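Local coordinates for protein DspB (PDB 1YHT) that acts as a biofilm-releasing glycoside hydrolase of family 20, a beta-N-acetylhexosaminidase that probably cuts N-acetylglucosamine polymers of the biofilm matrix, at residues G20-I25 / F49-F54; I112-S117 / H177-G182. All coordinates share one frame; numbering follows the deposited sequence.

Interaction 1: G20-I25 / F49-F54; sequences GLMLDI and FLHLHF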
ATOM      1  N   GLY A  20       0.143  12.221  -1.912  1.00 10.55           N
ATOM      2  CA  GLY A  20       1.483  11.667  -2.085  1.00  9.68           C
ATOM      3  C   GLY A  20       1.576  10.507  -3.019  1.00  8.12           C
ATOM      4  O   GLY A  20       0.820  10.406  -3.996  1.00  7.78           O
ATOM      5  N   LEU A  21       2.511   9.624  -2.689  1.00  7.65           N
ATOM      6  CA  LEU A  21       2.903   8.507  -3.511  1.00  6.63           C
ATOM      7  C   LEU A  21       2.749   7.232  -2.715  1.00  6.55           C
ATOM      8  O   LEU A  21       3.150   7.151  -1.539  1.00  3.92           O
ATOM      9  CB  LEU A  21       4.368   8.632  -3.906  1.00  7.17           C
ATOM     10  CG  LEU A  21       5.041   7.502  -4.643  1.00  5.24           C
ATOM     11  CD1 LEU A  21       4.428   7.295  -5.972  1.00  7.43           C
ATOM     12  CD2 LEU A  21       6.498   7.815  -4.755  1.00  7.91           C
ATOM     13  N   MET A  22       2.192   6.227  -3.369  1.00  5.85           N
ATOM     14  CA  MET A  22       2.349   4.867  -2.879  1.00  6.85           C
ATOM     15  C   MET A  22       3.403   4.194  -3.734  1.00  6.42           C
ATOM     16  O   MET A  22       3.266   4.067  -4.981  1.00  6.40           O
ATOM     17  CB  MET A  22       1.023   4.128  -2.987  1.00  7.54           C
ATOM     18  CG  MET A  22       0.977   2.863  -2.257  1.00 11.14           C
ATOM     19  SD  MET A  22       1.487   1.321  -2.997  1.00 18.94           S
ATOM     20  CE  MET A  22       1.648   1.368  -4.769  1.00 13.56           C
ATOM     21  N   LEU A  23       4.445   3.716  -3.085  1.00  5.77           N
ATOM     22  CA  LEU A  23       5.556   3.141  -3.821  1.00  6.40           C
ATOM     23  C   LEU A  23       5.639   1.689  -3.426  1.00  6.81           C
ATOM     24  O   LEU A  23       5.800   1.363  -2.225  1.00  5.04           O
ATOM     25  CB  LEU A  23       6.887   3.850  -3.483  1.00  5.50           C
ATOM     26  CG  LEU A  23       8.071   3.400  -4.375  1.00  7.25           C
ATOM     27  CD1 LEU A  23       7.936   3.759  -5.849  1.00  7.03           C
ATOM     28  CD2 LEU A  23       9.348   3.940  -3.850  1.00  9.63           C
ATOM     29  N   ASP A  24       5.525   0.822  -4.433  1.00  7.64           N
ATOM     30  CA  ASP A  24       5.612  -0.623  -4.235  1.00  7.61           C
ATOM     31  C   ASP A  24       7.071  -1.014  -4.394  1.00  7.94           C
ATOM     32  O   ASP A  24       7.590  -1.128  -5.495  1.00  7.41           O
ATOM     33  CB  ASP A  24       4.698  -1.345  -5.215  1.00  7.32           C
ATOM     34  CG  ASP A  24       4.976  -2.834  -5.336  1.00  7.24           C
ATOM     35  OD1 ASP A  24       5.646  -3.460  -4.470  1.00  7.58           O
ATOM     36  OD2 ASP A  24       4.474  -3.409  -6.334  1.00  8.63           O
ATOM     37  N   ILE A  25       7.713  -1.203  -3.253  1.00  9.02           N
ATOM     38  CA  ILE A  25       9.088  -1.629  -3.227  1.00  9.12           C
ATOM     39  C   ILE A  25       9.189  -3.129  -3.022  1.00  8.77           C
ATOM     40  O   ILE A  25      10.268  -3.635  -2.976  1.00  8.44           O
ATOM     41  CB  ILE A  25       9.955  -0.844  -2.201  1.00  9.93           C
ATOM     42  CG1 ILE A  25       9.565  -1.102  -0.743  1.00  9.38           C
ATOM     43  CG2 ILE A  25       9.914   0.680  -2.542  1.00  9.51           C
ATOM     44  CD1 ILE A  25      10.491  -0.458   0.205  1.00 10.47           C
ATOM     45  N   PHE A  49       2.840  12.808   1.934  1.00  7.66           N
ATOM     46  CA  PHE A  49       3.104  11.439   2.351  1.00  7.45           C
ATOM     47  C   PHE A  49       3.710  10.545   1.296  1.00  6.62           C
ATOM     48  O   PHE A  49       3.534  10.733   0.076  1.00  4.95           O
ATOM     49  CB  PHE A  49       1.872  10.791   3.027  1.00  7.19           C
ATOM     50  CG  PHE A  49       0.781  10.359   2.087  1.00  6.04           C
ATOM     51  CD1 PHE A  49       0.866   9.133   1.441  1.00  8.46           C
ATOM     52  CD2 PHE A  49      -0.372  11.115   1.928  1.00  8.22           C
ATOM     53  CE1 PHE A  49      -0.161   8.658   0.638  1.00  9.02           C
ATOM     54  CE2 PHE A  49      -1.443  10.665   1.123  1.00  9.43           C
ATOM     55  CZ  PHE A  49      -1.334   9.471   0.441  1.00  9.83           C
ATOM     56  N   LEU A  50       4.433   9.558   1.824  1.00  6.67           N
ATOM     57  CA  LEU A  50       4.951   8.419   1.051  1.00  7.08           C
ATOM     58  C   LEU A  50       4.450   7.125   1.748  1.00  6.86           C
ATOM     59  O   LEU A  50       4.865   6.809   2.871  1.00  6.63           O
ATOM     60  CB  LEU A  50       6.487   8.463   1.021  1.00  6.61           C
ATOM     61  CG  LEU A  50       7.174   7.244   0.341  1.00  7.91           C
ATOM     62  CD1 LEU A  50       6.724   7.036  -1.061  1.00  9.55           C
ATOM     63  CD2 LEU A  50       8.690   7.491   0.323  1.00 11.71           C
ATOM     64  N   HIS A  51       3.502   6.474   1.086  1.00  6.15           N
ATOM     65  CA  HIS A  51       2.930   5.178   1.454  1.00  6.17           C
ATOM     66  C   HIS A  51       3.826   4.084   0.886  1.00  6.34           C
ATOM     67  O   HIS A  51       3.919   3.858  -0.343  1.00  5.81           O
ATOM     68  CB  HIS A  51       1.462   5.194   0.953  1.00  5.90           C
ATOM     69  CG  HIS A  51       0.712   3.882   1.012  1.00  6.20           C
ATOM     70  ND1 HIS A  51      -0.576   3.771   0.511  1.00  6.72           N
ATOM     71  CD2 HIS A  51       1.060   2.639   1.439  1.00  7.44           C
ATOM     72  CE1 HIS A  51      -0.984   2.520   0.635  1.00  9.73           C
ATOM     73  NE2 HIS A  51      -0.005   1.803   1.166  1.00  5.30           N
ATOM     74  N   LEU A  52       4.528   3.422   1.800  1.00  7.04           N
ATOM     75  CA  LEU A  52       5.572   2.457   1.444  1.00  7.27           C
ATOM     76  C   LEU A  52       5.046   1.057   1.493  1.00  6.41           C
ATOM     77  O   LEU A  52       4.907   0.464   2.583  1.00  5.01           O
ATOM     78  CB  LEU A  52       6.767   2.571   2.363  1.00  7.42           C
ATOM     79  CG  LEU A  52       8.070   2.007   1.785  1.00 11.53           C
ATOM     80  CD1 LEU A  52       8.554   2.835   0.561  1.00 15.23           C
ATOM     81  CD2 LEU A  52       9.168   1.930   2.843  1.00 11.66           C
ATOM     82  N   HIS A  53       4.774   0.523   0.297  1.00  5.73           N
ATOM     83  CA  HIS A  53       4.268  -0.854   0.129  1.00  6.18           C
ATOM     84  C   HIS A  53       5.470  -1.771  -0.023  1.00  6.17           C
ATOM     85  O   HIS A  53       5.866  -2.085  -1.143  1.00  5.66           O
ATOM     86  CB  HIS A  53       3.326  -0.899  -1.095  1.00  5.93           C
ATOM     87  CG  HIS A  53       2.594  -2.203  -1.261  1.00  6.00           C
ATOM     88  ND1 HIS A  53       1.321  -2.414  -0.770  1.00  7.15           N
ATOM     89  CD2 HIS A  53       2.955  -3.351  -1.877  1.00  6.39           C
ATOM     90  CE1 HIS A  53       0.940  -3.647  -1.072  1.00  8.07           C
ATOM     91  NE2 HIS A  53       1.916  -4.237  -1.746  1.00  5.57           N
ATOM     92  N   PHE A  54       6.043  -2.186   1.114  1.00  5.34           N
ATOM     93  CA  PHE A  54       7.324  -2.944   1.187  1.00  5.35           C
ATOM     94  C   PHE A  54       7.165  -4.451   1.357  1.00  6.70           C
ATOM     95  O   PHE A  54       8.159  -5.180   1.343  1.00  5.86           O
ATOM     96  CB  PHE A  54       8.250  -2.404   2.323  1.00  5.92           C
ATOM     97  CG  PHE A  54       7.668  -2.529   3.705  1.00  5.01           C
ATOM     98  CD1 PHE A  54       7.766  -3.719   4.421  1.00  3.86           C
ATOM     99  CD2 PHE A  54       7.016  -1.472   4.281  1.00  4.27           C
ATOM    100  CE1 PHE A  54       7.196  -3.835   5.653  1.00  7.87           C
ATOM    101  CE2 PHE A  54       6.454  -1.601   5.517  1.00  7.99           C
ATOM    102  CZ  PHE A  54       6.556  -2.781   6.206  1.00  7.79           C
TER
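The carbonyl oxygen of H51 is gripped twice from the adjoining strand: L23 N donates to H51 O at 2.8 Å, and M22 CA brings a C-H to H51 O at 3.1 Å. This belongs to a parallel ladder of five bonds, made by L21, L23 and I25, between the two strands of a beta-alpha-beta unit in the TIM barrel; helix 32-44 is its crossover. At I25 the last bond is bent to 138°.

M22, D24, H51 and H53 share the inner face of the barrel. The methionine CG lies 3.3 Å above the centre of the H51 ring, a CH-pi contact. The bend at chi2 (-89°) then carries M22 SD to 3.5 Å from H53 CB, so a flexible thioether suits a place between two imidazoles. Y272 and E114 bond the H51 nitrogens and should fix the rotation of that ring. D24 stands beside H53, with D24 OD1 at the ring edge 3.7 Å from H53 CD2; its carboxylate is bonded to A26, R27 and G331.

Leucines fill the opposite face, where branched alkyl groups suit the seam with helix 32-44. L50 CD1 packs against L21 CD2 at 3.8 Å. Beyond them, I25 CD1 reaches L52 CD2 and F54 CB. Glycine is needed at position 20, where a beta carbon would collide with F49 O. With F49 CG set between its backbone N and carbonyl carbon (chi1 76°), the ring turns a face to G20 CA, 4.2 Å from the centroid.

Interaction 2: I112-S117 / H177-G182; sequences IPELDS and HFHIGG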
ATOM      1  N   ILE A 112       4.192   6.236   5.534  1.00  5.25           N
ATOM      2  CA  ILE A 112       3.128   5.364   5.939  1.00  4.66           C
ATOM      3  C   ILE A 112       3.538   3.937   5.551  1.00  5.49           C
ATOM      4  O   ILE A 112       3.436   3.554   4.391  1.00  4.88           O
ATOM      5  CB  ILE A 112       1.770   5.759   5.334  1.00  4.46           C
ATOM      6  CG1 ILE A 112       1.477   7.236   5.634  1.00  4.92           C
ATOM      7  CG2 ILE A 112       0.659   4.768   5.770  1.00  4.89           C
ATOM      8  CD1 ILE A 112       0.221   7.838   4.968  1.00  5.00           C
ATOM      9  N   PRO A 113       3.974   3.136   6.535  1.00  6.42           N
ATOM     10  CA  PRO A 113       4.268   1.735   6.181  1.00  6.56           C
ATOM     11  C   PRO A 113       2.990   0.953   5.911  1.00  6.75           C
ATOM     12  O   PRO A 113       1.981   1.210   6.564  1.00  7.49           O
ATOM     13  CB  PRO A 113       5.015   1.199   7.418  1.00  6.36           C
ATOM     14  CG  PRO A 113       4.331   1.933   8.598  1.00  7.84           C
ATOM     15  CD  PRO A 113       4.201   3.395   7.981  1.00  7.73           C
ATOM     16  N   GLU A 114       3.055  -0.011   4.976  1.00  7.11           N
ATOM     17  CA  GLU A 114       1.976  -0.946   4.700  1.00  7.37           C
ATOM     18  C   GLU A 114       2.457  -2.351   4.910  1.00  7.63           C
ATOM     19  O   GLU A 114       3.300  -2.859   4.146  1.00  7.12           O
ATOM     20  CB  GLU A 114       1.381  -0.833   3.265  1.00  7.47           C
ATOM     21  CG  GLU A 114       0.161  -1.743   3.076  1.00  8.72           C
ATOM     22  CD  GLU A 114      -0.433  -1.810   1.680  1.00 10.59           C
ATOM     23  OE1 GLU A 114      -0.109  -0.973   0.807  1.00  9.41           O
ATOM     24  OE2 GLU A 114      -1.220  -2.773   1.455  1.00  8.51           O
ATOM     25  N   LEU A 115       1.876  -3.001   5.921  1.00  7.71           N
ATOM     26  CA  LEU A 115       2.096  -4.413   6.160  1.00  7.39           C
ATOM     27  C   LEU A 115       0.813  -5.105   5.725  1.00  7.23           C
ATOM     28  O   LEU A 115      -0.144  -5.138   6.460  1.00  6.56           O
ATOM     29  CB  LEU A 115       2.414  -4.644   7.651  1.00  7.60           C
ATOM     30  CG  LEU A 115       2.946  -6.020   8.040  1.00 10.62           C
ATOM     31  CD1 LEU A 115       4.339  -6.229   7.480  1.00  9.21           C
ATOM     32  CD2 LEU A 115       2.916  -6.195   9.560  1.00 11.09           C
ATOM     33  N   ASP A 116       0.802  -5.606   4.491  1.00  7.09           N
ATOM     34  CA  ASP A 116      -0.421  -6.080   3.885  1.00  7.66           C
ATOM     35  C   ASP A 116      -0.785  -7.473   4.459  1.00  7.27           C
ATOM     36  O   ASP A 116       0.085  -8.300   4.769  1.00  9.00           O
ATOM     37  CB  ASP A 116      -0.304  -6.107   2.347  1.00  6.36           C
ATOM     38  CG  ASP A 116      -1.649  -6.109   1.644  1.00 10.15           C
ATOM     39  OD1 ASP A 116      -2.691  -6.363   2.312  1.00  9.74           O
ATOM     40  OD2 ASP A 116      -1.642  -5.892   0.395  1.00  5.24           O
ATOM     41  N   SER A 117      -2.076  -7.651   4.637  1.00  8.47           N
ATOM     42  CA  SER A 117      -2.690  -8.893   5.113  1.00  8.26           C
ATOM     43  C   SER A 117      -4.190  -8.740   4.911  1.00  9.54           C
ATOM     44  O   SER A 117      -4.689  -7.615   4.727  1.00  8.76           O
ATOM     45  CB  SER A 117      -2.336  -9.200   6.559  1.00  7.97           C
ATOM     46  OG  SER A 117      -3.188  -8.564   7.499  1.00 11.15           O
ATOM     47  N   HIS A 177       0.294   7.228  10.546  1.00  8.23           N
ATOM     48  CA  HIS A 177      -0.682   6.295  10.038  1.00  7.52           C
ATOM     49  C   HIS A 177       0.046   5.016   9.702  1.00  7.37           C
ATOM     50  O   HIS A 177       1.169   5.070   9.181  1.00  8.44           O
ATOM     51  CB  HIS A 177      -1.322   6.810   8.745  1.00  6.51           C
ATOM     52  CG  HIS A 177      -2.025   8.124   8.896  1.00  7.18           C
ATOM     53  ND1 HIS A 177      -1.348   9.324   8.918  1.00  6.38           N
ATOM     54  CD2 HIS A 177      -3.334   8.425   9.039  1.00  5.87           C
ATOM     55  CE1 HIS A 177      -2.216  10.313   9.075  1.00  9.52           C
ATOM     56  NE2 HIS A 177      -3.432   9.794   9.165  1.00  8.36           N
ATOM     57  N   PHE A 178      -0.635   3.896   9.874  1.00  6.24           N
ATOM     58  CA  PHE A 178      -0.095   2.586   9.493  1.00  6.21           C
ATOM     59  C   PHE A 178      -1.137   1.927   8.616  1.00  6.55           C
ATOM     60  O   PHE A 178      -2.308   1.853   8.985  1.00  5.80           O
ATOM     61  CB  PHE A 178       0.173   1.795  10.789  1.00  7.69           C
ATOM     62  CG  PHE A 178       0.854   0.474  10.606  1.00  5.88           C
ATOM     63  CD1 PHE A 178       2.138   0.262  11.116  1.00  7.23           C
ATOM     64  CD2 PHE A 178       0.205  -0.562  10.034  1.00  6.30           C
ATOM     65  CE1 PHE A 178       2.770  -0.978  11.008  1.00  6.99           C
ATOM     66  CE2 PHE A 178       0.822  -1.832   9.912  1.00  7.21           C
ATOM     67  CZ  PHE A 178       2.123  -2.023  10.395  1.00  7.08           C
ATOM     68  N   HIS A 179      -0.693   1.408   7.461  1.00  5.75           N
ATOM     69  CA  HIS A 179      -1.598   0.834   6.497  1.00  6.28           C
ATOM     70  C   HIS A 179      -1.625  -0.684   6.705  1.00  6.45           C
ATOM     71  O   HIS A 179      -0.596  -1.353   6.583  1.00  5.14           O
ATOM     72  CB  HIS A 179      -1.191   1.254   5.091  1.00  6.64           C
ATOM     73  CG  HIS A 179      -2.274   1.110   4.060  1.00  6.33           C
ATOM     74  ND1 HIS A 179      -2.874  -0.107   3.775  1.00  6.15           N
ATOM     75  CD2 HIS A 179      -2.868   2.021   3.259  1.00  5.31           C
ATOM     76  CE1 HIS A 179      -3.777   0.072   2.825  1.00 10.16           C
ATOM     77  NE2 HIS A 179      -3.766   1.343   2.464  1.00  8.03           N
ATOM     78  N   ILE A 180      -2.817  -1.197   7.027  1.00  6.00           N
ATOM     79  CA  ILE A 180      -3.025  -2.608   7.290  1.00  6.75           C
ATOM     80  C   ILE A 180      -3.420  -3.470   6.071  1.00  6.74           C
ATOM     81  O   ILE A 180      -3.717  -4.694   6.200  1.00  7.48           O
ATOM     82  CB  ILE A 180      -4.043  -2.842   8.473  1.00  5.95           C
ATOM     83  CG1 ILE A 180      -5.457  -2.414   8.085  1.00  7.28           C
ATOM     84  CG2 ILE A 180      -3.506  -2.155   9.756  1.00  6.57           C
ATOM     85  CD1 ILE A 180      -6.525  -2.792   9.035  1.00  7.00           C
ATOM     86  N   GLY A 181      -3.335  -2.886   4.895  1.00  6.18           N
ATOM     87  CA  GLY A 181      -3.624  -3.588   3.682  1.00  6.20           C
ATOM     88  C   GLY A 181      -5.100  -3.847   3.532  1.00  7.23           C
ATOM     89  O   GLY A 181      -5.906  -2.879   3.556  1.00  7.19           O
ATOM     90  N   GLY A 182      -5.446  -5.141   3.378  1.00  7.15           N
ATOM     91  CA  GLY A 182      -6.836  -5.554   3.242  1.00  8.23           C
ATOM     92  C   GLY A 182      -7.369  -5.589   1.802  1.00  9.09           C
ATOM     93  O   GLY A 182      -8.584  -5.474   1.580  1.00  9.54           O
TER
HETATM   94  O   HOH W   1      -2.239  -6.113   7.833  1.00  6.31           O
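P113 and H179 begin the backbone bonding: H179 N donates to P113 O at 2.8 Å, and L115 N returns a bond to H179 O at 3.0 Å. Proline has no N-H to give H177 O; P113 CD sits there, so the ladder lacks that bond. Past H179 the regular ladder stops, and a water donates to both L115 O and I180 O and accepts from S117 OG at 2.6 Å; that hydroxyl also bonds Y198.

Among apolar contacts, F178 starts away from the neighbouring strand, but with CG anti to the backbone N (chi1 -174°) its ring swings back. P113 CG meets F178 CD1 at 3.7 Å, crossing at about a right angle, and L115 CB touches the ring at CZ. Helix 154-171 packs on this outer side of the TIM barrel, through V167 and M164.

Polar side chains point to the barrel interior. E114 runs alongside H179, its extended chain placing CG 3.5 Å from H179 ND1 and its carboxylate 33° from the ring plane. H51 and H53 of strand 49-53 bond E114 OE1, while W216 bonds OE2. H179 ND1 accepts G181 N at 3.0 Å in the ring plane, and T235 is bonded to NE2, so the imidazole is held at both nitrogens.

H179 to G182 open the H-x-G-G-D-E sequence of family 20. The glycines suit the turn: G181 has positive phi (72°), and a beta carbon there would strike D116 OD1. That oxygen instead takes G182 N at 3.2 Å, on its syn side but well out of the carboxylate plane, and G182 N bonds S117 O weakly.

How the interactions relate
The centres of the two interactions lie 10 Å apart in one parallel barrel sheet. Along the chain they come in series: 20-25 with 49-54 closes before 112-117 with 177-182 opens. Strands 49-53 and 110-117 are neighbours, so the four strands run consecutively round the barrel wall. Inside, E114 of interaction 2 ties them together: E114 OE1 lies 2.6 Å from H53 ND1 and 2.8 Å from H51 NE2, both probable hydrogen bonds. H51 is also stacked against H179, on the face turned from M22. Outside the barrel, F54 packs on P113. The shared polar layer lies near the C-terminal ends of the strands, where TIM-barrel hydrolases carry their active sites.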